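Local coordinates for protein adenosylmethionine-8-amino-7-oxononanoate aminotransferase (Methanocaldococcus jannaschii, PDB 6ZHK) that probably catalyses the pyridoxal phosphate-dependent transfer of an amino group from S-adenosylmethionine to 7-keto-8-aminopelargonic acid in biotin biosynthesis, at residues Tyr246-Ile251 with Arg389-Met394; Tyr183-Pro188 with Leu214-Ser219; Glu127-Met132 with Ile264-Glu269; Glu407-Gly412 with Ile433-Ile438. All coordinates share one frame; numbering follows the deposited sequence.

Interaction 1. Residues Tyr246-Ile251 with Arg389-Met394; sequences YPDGYI and RGRGFM
Arg-391 meets Asp-248 in a salt bridge that joins the turn of a beta hairpin to the loop entering helix 250-261, an instructive case of one guanidinium serving several acceptors. The hairpin connects strands 385-391 and 394-399 through a type II' turn, Arg-391 to Met-394, closed by backbone bonds in both directions; the positive phi of Gly-392 suits it. The opposing loop is itself a type II turn, Pro-247 to Tyr-250, with Gly-249 as the N-cap residue.

The arginine chain runs extended from CG to NE, which carries its flat end across to the loop. Arg-391 NH2 donates to Asp-248 OD1 at 3.0 Å in a fairly straight bond (161°), with the oxygen in the guanidinium plane and met nearly end-on. Arg-391 NH2 also donates to Tyr-246 O at 2.8 Å, but the angle of 129° makes this a weak bond. Arg-391 NH1 makes a second weak bond, 3.4 Å long, to Asp-248 OD1, so one carboxylate oxygen faces both terminal nitrogens. The carboxylate and guanidinium planes are only 23° apart. The third nitrogen, NE, is taken by Gly-236 O, so every nitrogen of the group has an acceptor, which should fix its rotation.

Tyr-246 looks elsewhere: its OH accepts from Glu-234 N, while Ile-251 CD1 sits over one ring face, offset toward the rim. The remaining carboxylate oxygen is reached through solvent: a water accepts from Arg-391 NH1 at 3.2 Å and donates to Asp-248 OD2 at 3.2 Å.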
# COMPACT_ATOMS: atom_id res chain seq x y z
N TYR A 246 -12.25 -21.64 -9.95
CA TYR A 246 -12.17 -21.79 -11.39
C TYR A 246 -12.21 -23.29 -11.65
O TYR A 246 -11.58 -24.03 -10.90
CB TYR A 246 -10.78 -21.37 -11.83
CG TYR A 246 -10.54 -19.88 -11.87
CD1 TYR A 246 -10.54 -19.14 -10.71
CD2 TYR A 246 -10.29 -19.22 -13.06
CE1 TYR A 246 -10.32 -17.78 -10.72
CE2 TYR A 246 -10.03 -17.86 -13.08
CZ TYR A 246 -10.09 -17.13 -11.91
OH TYR A 246 -9.89 -15.78 -11.86
N PRO A 247 -12.89 -23.79 -12.70
CA PRO A 247 -12.84 -25.23 -13.00
C PRO A 247 -11.41 -25.71 -13.22
O PRO A 247 -10.57 -24.95 -13.70
CB PRO A 247 -13.61 -25.33 -14.33
CG PRO A 247 -14.51 -24.14 -14.35
CD PRO A 247 -13.72 -23.04 -13.65
N ASP A 248 -11.14 -26.99 -12.96
CA ASP A 248 -9.84 -27.58 -13.25
C ASP A 248 -9.59 -27.41 -14.75
O ASP A 248 -10.53 -27.50 -15.55
CB ASP A 248 -9.71 -29.04 -12.77
CG ASP A 248 -9.52 -29.17 -11.26
OD1 ASP A 248 -9.20 -28.12 -10.61
OD2 ASP A 248 -9.66 -30.30 -10.73
N GLY A 249 -8.33 -27.05 -15.12
CA GLY A 249 -7.97 -26.86 -16.52
C GLY A 249 -8.22 -25.44 -17.05
O GLY A 249 -7.76 -25.10 -18.13
N TYR A 250 -8.92 -24.59 -16.27
CA TYR A 250 -9.25 -23.28 -16.81
C TYR A 250 -7.99 -22.41 -16.91
O TYR A 250 -7.69 -21.88 -17.99
CB TYR A 250 -10.40 -22.62 -16.05
CG TYR A 250 -10.77 -21.27 -16.63
CD1 TYR A 250 -10.14 -20.11 -16.18
CD2 TYR A 250 -11.82 -21.14 -17.52
CE1 TYR A 250 -10.51 -18.86 -16.65
CE2 TYR A 250 -12.22 -19.89 -18.00
CZ TYR A 250 -11.56 -18.75 -17.55
OH TYR A 250 -11.90 -17.51 -18.02
N ILE A 251 -7.28 -22.27 -15.78
CA ILE A 251 -6.07 -21.47 -15.71
C ILE A 251 -5.02 -22.00 -16.69
O ILE A 251 -4.36 -21.24 -17.40
CB ILE A 251 -5.49 -21.40 -14.28
CG1 ILE A 251 -6.52 -20.95 -13.23
CG2 ILE A 251 -4.21 -20.57 -14.27
CD1 ILE A 251 -6.53 -19.49 -12.98
N ARG A 389 -18.86 -24.80 -1.79
CA ARG A 389 -17.83 -24.89 -2.82
C ARG A 389 -16.55 -24.24 -2.31
O ARG A 389 -16.59 -23.47 -1.37
CB ARG A 389 -18.30 -24.21 -4.11
CG ARG A 389 -18.20 -22.69 -4.13
CD ARG A 389 -19.21 -22.02 -3.26
NE ARG A 389 -19.36 -20.57 -3.46
CZ ARG A 389 -20.42 -19.97 -4.02
NH1 ARG A 389 -21.45 -20.67 -4.47
NH2 ARG A 389 -20.51 -18.65 -3.98
N GLY A 390 -15.43 -24.57 -2.97
CA GLY A 390 -14.18 -23.91 -2.64
C GLY A 390 -12.99 -24.78 -3.01
O GLY A 390 -13.17 -25.82 -3.66
N ARG A 391 -11.80 -24.41 -2.54
CA ARG A 391 -10.61 -25.23 -2.69
C ARG A 391 -9.83 -25.19 -1.39
O ARG A 391 -9.59 -24.11 -0.84
CB ARG A 391 -9.66 -24.65 -3.74
CG ARG A 391 -10.16 -24.62 -5.17
CD ARG A 391 -8.95 -24.25 -6.07
NE ARG A 391 -9.32 -24.31 -7.47
CZ ARG A 391 -9.33 -25.44 -8.16
NH1 ARG A 391 -8.91 -26.56 -7.59
NH2 ARG A 391 -9.65 -25.41 -9.44
N GLY A 392 -9.49 -26.36 -0.86
CA GLY A 392 -8.73 -26.47 0.40
C GLY A 392 -9.44 -25.75 1.56
O GLY A 392 -10.62 -26.02 1.84
N PHE A 393 -8.74 -24.77 2.16
CA PHE A 393 -9.28 -23.98 3.26
C PHE A 393 -9.90 -22.66 2.78
O PHE A 393 -9.86 -21.67 3.51
CB PHE A 393 -8.14 -23.66 4.25
CG PHE A 393 -7.69 -24.75 5.19
CD1 PHE A 393 -8.63 -25.55 5.83
CD2 PHE A 393 -6.32 -25.00 5.38
CE1 PHE A 393 -8.23 -26.56 6.71
CE2 PHE A 393 -5.92 -25.99 6.26
CZ PHE A 393 -6.87 -26.76 6.92
N MET A 394 -10.37 -22.59 1.51
CA MET A 394 -11.09 -21.40 1.09
C MET A 394 -12.44 -21.89 0.59
O MET A 394 -12.56 -22.49 -0.49
CB MET A 394 -10.35 -20.73 -0.08
CG MET A 394 -8.95 -20.34 0.30
SD MET A 394 -8.03 -19.52 -1.05
CE MET A 394 -8.51 -17.83 -0.70
O HOH W 1 -8.90 -29.80 -7.67

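Interaction 2. Residues Tyr183-Pro188 with Leu214-Ser219; sequences YHANPP and LNEMIS
The carboxylate of Glu-216 and the side-chain amide of Asn-186 lie against each other with their planes 46° apart, neither stacked nor coplanar, and the two side chains cross at about a right angle. Asn-186 ND2 comes within 3.4 Å of Glu-216 OE2 at an angle too poor for a hydrogen bond; the amide is engaged through OD1, which binds Lys-152 NZ. What the carboxylate grips is backbone. Asn-186 N donates to Glu-216 OE2 at 2.9 Å, meeting the syn side of that oxygen 27° out of the carboxylate plane, and makes a weak bond to Glu-216 OE1 at 3.2 Å. The glutamate gets there because CG is anti to the backbone N (chi1 164°) and the chain stays extended beyond it. With an alanine here, the N-H of Asn-186 would probably be left without its carboxylate mate and the chain past the strand would be less firmly fixed to the helix.

One residue back on the strand and one on along the helix, the contact turns apolar: the bent chain of Met-217 brings CE to 3.8 Å from Ala-185 CB. Strand 183-185 is the outermost strand of the seven-stranded sheet within this chain, hydrogen-bonded to strand 147-151. Helix 211-224 lies over it, with the end of Met-217 touching Ile-149 and Val-151 of the inner strand as well as Tyr-250 and Val-254 of helix 250-261.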
# COMPACT_ATOMS: atom_id res chain seq x y z
N TYR A 183 -11.43 -5.78 -21.45
CA TYR A 183 -12.42 -6.78 -21.79
C TYR A 183 -12.61 -7.73 -20.61
O TYR A 183 -11.63 -8.18 -20.00
CB TYR A 183 -11.91 -7.61 -22.96
CG TYR A 183 -11.61 -6.72 -24.15
CD1 TYR A 183 -12.67 -6.24 -24.92
CD2 TYR A 183 -10.33 -6.31 -24.46
CE1 TYR A 183 -12.45 -5.37 -25.98
CE2 TYR A 183 -10.08 -5.45 -25.54
CZ TYR A 183 -11.15 -5.00 -26.31
OH TYR A 183 -11.03 -4.14 -27.35
N HIS A 184 -13.87 -8.08 -20.31
CA HIS A 184 -14.03 -9.03 -19.21
C HIS A 184 -14.80 -10.22 -19.73
O HIS A 184 -15.91 -10.02 -20.22
CB HIS A 184 -14.87 -8.40 -18.11
CG HIS A 184 -14.12 -7.42 -17.30
ND1 HIS A 184 -14.11 -6.08 -17.63
CD2 HIS A 184 -13.35 -7.57 -16.21
CE1 HIS A 184 -13.37 -5.43 -16.73
NE2 HIS A 184 -12.91 -6.31 -15.87
N ALA A 185 -14.21 -11.41 -19.66
CA ALA A 185 -14.94 -12.62 -19.99
C ALA A 185 -15.97 -12.93 -18.89
O ALA A 185 -15.91 -12.39 -17.77
CB ALA A 185 -14.00 -13.74 -20.16
N ASN A 186 -16.90 -13.85 -19.20
CA ASN A 186 -17.86 -14.24 -18.18
C ASN A 186 -17.14 -15.05 -17.11
O ASN A 186 -16.16 -15.73 -17.40
CB ASN A 186 -19.04 -15.04 -18.72
CG ASN A 186 -19.93 -14.18 -19.59
OD1 ASN A 186 -20.31 -13.08 -19.19
ND2 ASN A 186 -20.24 -14.69 -20.77
N PRO A 187 -17.64 -14.98 -15.86
CA PRO A 187 -16.98 -15.66 -14.74
C PRO A 187 -16.63 -17.08 -15.16
O PRO A 187 -17.45 -17.80 -15.72
CB PRO A 187 -18.07 -15.65 -13.66
CG PRO A 187 -18.85 -14.39 -13.96
CD PRO A 187 -18.89 -14.31 -15.47
N PRO A 188 -15.38 -17.53 -14.87
CA PRO A 188 -14.89 -18.82 -15.35
C PRO A 188 -15.77 -20.02 -15.01
O PRO A 188 -15.69 -21.05 -15.70
CB PRO A 188 -13.56 -19.01 -14.64
CG PRO A 188 -13.11 -17.60 -14.24
CD PRO A 188 -14.38 -16.78 -14.09
N LEU A 214 -14.21 -21.62 -21.03
CA LEU A 214 -12.80 -21.54 -21.41
C LEU A 214 -12.66 -21.05 -22.85
O LEU A 214 -11.89 -20.10 -23.13
CB LEU A 214 -12.12 -22.90 -21.19
CG LEU A 214 -10.66 -22.94 -21.60
CD1 LEU A 214 -9.84 -21.77 -21.00
CD2 LEU A 214 -10.06 -24.32 -21.28
N ASN A 215 -13.42 -21.67 -23.78
CA ASN A 215 -13.39 -21.30 -25.19
C ASN A 215 -13.73 -19.81 -25.35
O ASN A 215 -13.17 -19.15 -26.21
CB ASN A 215 -14.28 -22.21 -26.06
CG ASN A 215 -13.64 -23.52 -26.49
OD1 ASN A 215 -12.40 -23.60 -26.65
ND2 ASN A 215 -14.47 -24.54 -26.69
N GLU A 216 -14.65 -19.29 -24.55
CA GLU A 216 -15.03 -17.89 -24.65
C GLU A 216 -13.79 -17.02 -24.37
O GLU A 216 -13.54 -16.07 -25.12
CB GLU A 216 -16.17 -17.58 -23.69
CG GLU A 216 -16.33 -16.09 -23.47
CD GLU A 216 -16.86 -15.57 -22.13
OE1 GLU A 216 -17.08 -16.39 -21.18
OE2 GLU A 216 -17.12 -14.36 -22.07
N MET A 217 -13.04 -17.37 -23.31
CA MET A 217 -11.87 -16.62 -22.86
C MET A 217 -10.73 -16.74 -23.89
O MET A 217 -10.01 -15.78 -24.19
CB MET A 217 -11.40 -17.10 -21.48
CG MET A 217 -10.04 -16.54 -21.10
SD MET A 217 -10.10 -14.72 -20.93
CE MET A 217 -10.45 -14.55 -19.18
N ILE A 218 -10.52 -17.95 -24.40
CA ILE A 218 -9.44 -18.14 -25.36
C ILE A 218 -9.74 -17.31 -26.60
O ILE A 218 -8.84 -16.66 -27.13
CB ILE A 218 -9.31 -19.64 -25.71
CG1 ILE A 218 -8.81 -20.41 -24.48
CG2 ILE A 218 -8.37 -19.75 -26.89
CD1 ILE A 218 -8.77 -21.98 -24.64
N SER A 219 -11.01 -17.32 -27.03
CA SER A 219 -11.45 -16.56 -28.19
C SER A 219 -11.19 -15.07 -27.97
O SER A 219 -10.81 -14.38 -28.92
CB SER A 219 -12.95 -16.79 -28.48
OG SER A 219 -13.11 -18.15 -28.88

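Interaction 3. Residues Glu127-Met132 with Ile264-Glu269; sequences EIAIKM and IFILDE
Ala-129 and Ile-266 bring a helix and a strand to their nearest approach, with CA atoms 7.1 Å apart and the two segments running nearly antiparallel. Residues 127-132 form regular helix, with Lys-131 N bonded to Glu-127 O and Met-132 N to Ile-128 O. Residues 265-268 are extended, and their side chains alternate: that of Ile-266 leaves the strand toward the helix, whereas Phe-265 and Leu-267 pack against helix 250-261. The small alanine probably permits this close approach.

No hydrogen bond crosses the contact; the two branches of one isoleucine do the work. Ile-266 CD1 lies 3.7 Å from Ala-129 CB and the same 3.7 Å from Ala-129 O, so it rests on both the methyl and the adjoining carbonyl of the helix backbone. Ile-266 CG2 approaches Ala-129 CB at 3.9 Å. This double grip follows from the first torsion, chi1 -57°, which sets CG1 beside the backbone N and CG2 anti to it, letting both branches meet Ala-129 CB. Farther along the helix, Ile-130 N is 4.1 Å from Ile-266 CD1.

Asp-268, two residues along the strand, is a predicted pyridoxal phosphate ligand; its OD2 bonds His-156 ND1 and its OD1 bonds Val-270 N. Glu-127 and Lys-131 on the helix reach the second subunit, bonding Val-160 N and Asp-158 O of that chain. Strand 265-268 runs parallel between strands 228-234 and 296-299 in the seven-stranded sheet, and helix 122-140 packs on it, Ala-129 also touching Ile-296, Cys-298 and Thr-313 of neighbouring strands.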
# COMPACT_ATOMS: atom_id res chain seq x y z
N GLU A 127 -0.97 -3.47 -9.08
CA GLU A 127 -0.72 -2.24 -9.81
C GLU A 127 0.69 -2.27 -10.42
O GLU A 127 0.94 -1.81 -11.52
CB GLU A 127 -0.76 -1.04 -8.85
CG GLU A 127 -2.15 -0.76 -8.27
CD GLU A 127 -2.93 0.38 -8.91
OE1 GLU A 127 -2.36 1.03 -9.83
OE2 GLU A 127 -4.10 0.60 -8.49
N ILE A 128 1.62 -2.90 -9.72
CA ILE A 128 2.98 -2.97 -10.19
C ILE A 128 3.06 -3.97 -11.35
O ILE A 128 3.75 -3.70 -12.35
CB ILE A 128 3.93 -3.37 -9.03
CG1 ILE A 128 4.06 -2.19 -8.05
CG2 ILE A 128 5.30 -3.82 -9.57
CD1 ILE A 128 4.66 -2.66 -6.67
N ALA A 129 2.35 -5.09 -11.19
CA ALA A 129 2.27 -6.07 -12.27
C ALA A 129 1.69 -5.38 -13.52
O ALA A 129 2.16 -5.60 -14.64
CB ALA A 129 1.42 -7.26 -11.86
N ILE A 130 0.61 -4.63 -13.36
CA ILE A 130 -0.02 -3.94 -14.49
C ILE A 130 1.03 -3.07 -15.18
O ILE A 130 1.11 -3.06 -16.41
CB ILE A 130 -1.26 -3.12 -14.00
CG1 ILE A 130 -2.46 -4.03 -13.75
CG2 ILE A 130 -1.63 -1.95 -14.93
CD1 ILE A 130 -3.59 -3.28 -12.96
N LYS A 131 1.77 -2.27 -14.39
CA LYS A 131 2.68 -1.28 -14.95
C LYS A 131 3.85 -1.95 -15.62
O LYS A 131 4.28 -1.52 -16.68
CB LYS A 131 3.11 -0.23 -13.93
CG LYS A 131 1.95 0.60 -13.36
CD LYS A 131 2.44 1.57 -12.30
CE LYS A 131 3.71 2.34 -12.69
NZ LYS A 131 4.04 3.36 -11.64
N MET A 132 4.33 -3.07 -15.05
CA MET A 132 5.43 -3.80 -15.64
C MET A 132 4.98 -4.34 -17.00
O MET A 132 5.76 -4.23 -17.95
CB MET A 132 5.80 -4.99 -14.72
CG MET A 132 6.56 -4.56 -13.49
SD MET A 132 6.74 -6.03 -12.48
CE MET A 132 7.92 -5.47 -11.25
N ILE A 264 1.21 -11.33 -21.93
CA ILE A 264 1.62 -11.55 -20.53
C ILE A 264 0.43 -12.06 -19.70
O ILE A 264 -0.70 -11.55 -19.79
CB ILE A 264 2.20 -10.25 -19.90
CG1 ILE A 264 3.67 -10.08 -20.29
CG2 ILE A 264 2.08 -10.30 -18.37
CD1 ILE A 264 4.18 -8.66 -19.97
N PHE A 265 0.71 -13.10 -18.87
CA PHE A 265 -0.32 -13.63 -17.99
C PHE A 265 0.09 -13.31 -16.56
O PHE A 265 1.19 -13.68 -16.12
CB PHE A 265 -0.47 -15.16 -18.17
CG PHE A 265 -1.51 -15.80 -17.27
CD1 PHE A 265 -2.69 -15.13 -16.95
CD2 PHE A 265 -1.33 -17.07 -16.75
CE1 PHE A 265 -3.65 -15.71 -16.13
CE2 PHE A 265 -2.28 -17.65 -15.90
CZ PHE A 265 -3.44 -16.97 -15.60
N ILE A 266 -0.78 -12.56 -15.83
CA ILE A 266 -0.54 -12.20 -14.46
C ILE A 266 -1.42 -13.06 -13.59
O ILE A 266 -2.62 -13.07 -13.80
CB ILE A 266 -0.90 -10.71 -14.26
CG1 ILE A 266 -0.08 -9.85 -15.24
CG2 ILE A 266 -0.68 -10.38 -12.78
CD1 ILE A 266 -0.34 -8.31 -14.99
N LEU A 267 -0.85 -13.76 -12.60
CA LEU A 267 -1.69 -14.52 -11.69
C LEU A 267 -1.62 -13.84 -10.33
O LEU A 267 -0.55 -13.63 -9.76
CB LEU A 267 -1.22 -15.97 -11.60
CG LEU A 267 -2.19 -16.97 -10.97
CD1 LEU A 267 -3.38 -17.16 -11.90
CD2 LEU A 267 -1.48 -18.33 -10.71
N ASP A 268 -2.82 -13.48 -9.82
CA ASP A 268 -2.90 -12.84 -8.53
C ASP A 268 -3.11 -13.92 -7.45
O ASP A 268 -4.23 -14.38 -7.26
CB ASP A 268 -4.04 -11.82 -8.54
CG ASP A 268 -4.29 -11.20 -7.17
OD1 ASP A 268 -3.62 -11.63 -6.21
OD2 ASP A 268 -5.10 -10.24 -7.13
N GLU A 269 -2.04 -14.29 -6.73
CA GLU A 269 -2.16 -15.27 -5.64
C GLU A 269 -2.08 -14.55 -4.29
O GLU A 269 -1.60 -15.07 -3.31
CB GLU A 269 -1.09 -16.34 -5.82
CG GLU A 269 -1.39 -17.26 -7.01
CD GLU A 269 -1.01 -18.72 -6.74
OE1 GLU A 269 -1.45 -19.27 -5.67
OE2 GLU A 269 -0.25 -19.30 -7.57

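Interaction 4. Residues Glu407-Gly412 with Ile433-Ile438; sequences EPYPYG and IGNVII
Pro-408 begins the contact, its CB lying 3.7 Å from ND2 of Asn-435. Tyr-409 comes next and supplies the direct polar link: Asn-435 ND2 donates to Tyr-409 O at 3.1 Å, a nearly straight bond (163°) with the acceptor close to the amide plane. This bond probably sets which way round the amide lies. The other end of the amide, Asn-435 OD1, rests 3.5 Å from Tyr-409 CB, ring and amide planes standing 63° apart. Beyond the ring, Tyr-409 OH bonds the backbone O of Leu-466. At the next residue a water donates to Pro-410 O at 3.1 Å; the 2.5 Å contact of that water with Asn-435 OD1 is unusually short and doubtful. In place of the asparagine, a leucine is likely to leave Tyr-409 O without its amide donor, so that the loop is held less firmly to the turn. Tyr-411 follows, its ring only approaching Gly-434; it extends to the second subunit, stacking on Phe-327 and bonding Tyr-334 OH of that chain.

Asn-435 can serve this loop because it projects from a tight bend. Residues 433-436 form a type II' turn, with Ile-433 and Val-436 bonded to each other both ways. Glycine with positive phi at the second position and asparagine at the third is the classic occupancy of such turns, and this one leads straight into strand 436-439 of the three-stranded antiparallel sheet.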
# COMPACT_ATOMS: atom_id res chain seq x y z
N GLU A 407 -33.02 -18.82 -5.86
CA GLU A 407 -33.24 -17.39 -5.75
C GLU A 407 -32.48 -16.82 -4.55
O GLU A 407 -32.58 -17.34 -3.45
CB GLU A 407 -34.74 -17.12 -5.58
CG GLU A 407 -35.07 -15.79 -4.95
CD GLU A 407 -36.49 -15.69 -4.45
OE1 GLU A 407 -37.10 -16.75 -4.30
OE2 GLU A 407 -36.99 -14.55 -4.21
N PRO A 408 -31.69 -15.73 -4.73
CA PRO A 408 -31.05 -15.04 -3.61
C PRO A 408 -31.92 -14.24 -2.63
O PRO A 408 -33.03 -13.81 -2.94
CB PRO A 408 -30.09 -14.07 -4.32
CG PRO A 408 -30.78 -13.80 -5.66
CD PRO A 408 -31.32 -15.16 -6.03
N TYR A 409 -31.38 -14.04 -1.43
CA TYR A 409 -31.88 -13.02 -0.54
C TYR A 409 -31.45 -11.67 -1.10
O TYR A 409 -30.38 -11.57 -1.67
CB TYR A 409 -31.33 -13.22 0.88
CG TYR A 409 -31.79 -14.49 1.55
CD1 TYR A 409 -33.00 -14.55 2.24
CD2 TYR A 409 -31.05 -15.66 1.42
CE1 TYR A 409 -33.43 -15.73 2.83
CE2 TYR A 409 -31.45 -16.83 2.04
CZ TYR A 409 -32.65 -16.87 2.73
OH TYR A 409 -33.00 -18.05 3.31
N PRO A 410 -32.31 -10.63 -0.99
CA PRO A 410 -31.94 -9.27 -1.37
C PRO A 410 -30.67 -8.80 -0.68
O PRO A 410 -30.35 -9.22 0.43
CB PRO A 410 -33.09 -8.38 -0.87
CG PRO A 410 -34.18 -9.34 -0.35
CD PRO A 410 -33.69 -10.76 -0.53
N TYR A 411 -29.92 -7.90 -1.32
CA TYR A 411 -28.69 -7.41 -0.70
C TYR A 411 -28.99 -6.90 0.71
O TYR A 411 -28.24 -7.19 1.65
CB TYR A 411 -28.07 -6.28 -1.54
CG TYR A 411 -26.70 -5.84 -1.09
CD1 TYR A 411 -25.63 -6.71 -1.05
CD2 TYR A 411 -26.47 -4.52 -0.70
CE1 TYR A 411 -24.36 -6.29 -0.61
CE2 TYR A 411 -25.21 -4.08 -0.30
CZ TYR A 411 -24.16 -4.97 -0.26
OH TYR A 411 -22.91 -4.57 0.12
N GLY A 412 -30.08 -6.14 0.84
CA GLY A 412 -30.36 -5.41 2.07
C GLY A 412 -30.69 -6.33 3.23
O GLY A 412 -30.69 -5.90 4.37
N ILE A 433 -19.63 -12.48 2.63
CA ILE A 433 -19.79 -11.51 1.56
C ILE A 433 -21.18 -11.73 0.98
O ILE A 433 -21.42 -12.81 0.45
CB ILE A 433 -18.70 -11.66 0.48
CG1 ILE A 433 -17.30 -11.53 1.11
CG2 ILE A 433 -18.95 -10.62 -0.64
CD1 ILE A 433 -16.16 -11.86 0.20
N GLY A 434 -22.08 -10.74 1.16
CA GLY A 434 -23.50 -10.85 0.83
C GLY A 434 -24.10 -12.17 1.31
O GLY A 434 -24.03 -12.47 2.51
N ASN A 435 -24.57 -13.00 0.38
CA ASN A 435 -25.25 -14.23 0.80
C ASN A 435 -24.28 -15.38 1.01
O ASN A 435 -24.73 -16.50 1.13
CB ASN A 435 -26.30 -14.69 -0.20
CG ASN A 435 -27.43 -13.70 -0.23
OD1 ASN A 435 -27.81 -13.19 0.81
ND2 ASN A 435 -27.87 -13.33 -1.43
N VAL A 436 -22.97 -15.13 0.89
CA VAL A 436 -22.02 -16.22 0.98
C VAL A 436 -21.34 -16.18 2.35
O VAL A 436 -20.64 -15.19 2.70
CB VAL A 436 -20.96 -16.16 -0.15
CG1 VAL A 436 -20.09 -17.41 -0.11
CG2 VAL A 436 -21.58 -15.99 -1.53
N ILE A 437 -21.50 -17.26 3.10
CA ILE A 437 -20.72 -17.49 4.31
C ILE A 437 -19.31 -17.80 3.83
O ILE A 437 -19.13 -18.72 3.04
CB ILE A 437 -21.30 -18.66 5.15
CG1 ILE A 437 -22.69 -18.33 5.71
CG2 ILE A 437 -20.39 -19.10 6.29
CD1 ILE A 437 -23.55 -19.58 5.98
N ILE A 438 -18.30 -17.14 4.41
CA ILE A 438 -16.92 -17.38 4.00
C ILE A 438 -16.21 -18.10 5.15
O ILE A 438 -16.26 -17.66 6.29
CB ILE A 438 -16.20 -16.03 3.71
CG1 ILE A 438 -16.89 -15.14 2.64
CG2 ILE A 438 -14.71 -16.29 3.40
CD1 ILE A 438 -16.91 -15.69 1.22
O HOH W 2 -28.40 -11.05 1.93

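Overall arrangement
Interactions 2 and 3 both reach the seven-stranded sheet, at its 183-185 edge and in its middle, with centres about 18 Å apart. Interactions 1 and 4 share the three-stranded antiparallel sheet, centres about 21 Å apart, and Arg-389 touches Val-436. Interaction 1 links that sheet to helix 250-261, which packs on the seven-stranded sheet, meeting Met-217 of interaction 2 and Phe-265 of interaction 3. Along the chain, interaction 2 falls between the two halves of interaction 3; residues 246-251 precede strand 265-268 while 389-394 follow it, so interactions 1 and 3 interlock; interaction 4 comes last. Interactions 3 and 4, centres about 30 Å apart, both touch the second subunit, meeting the homodimer interface in distant regions.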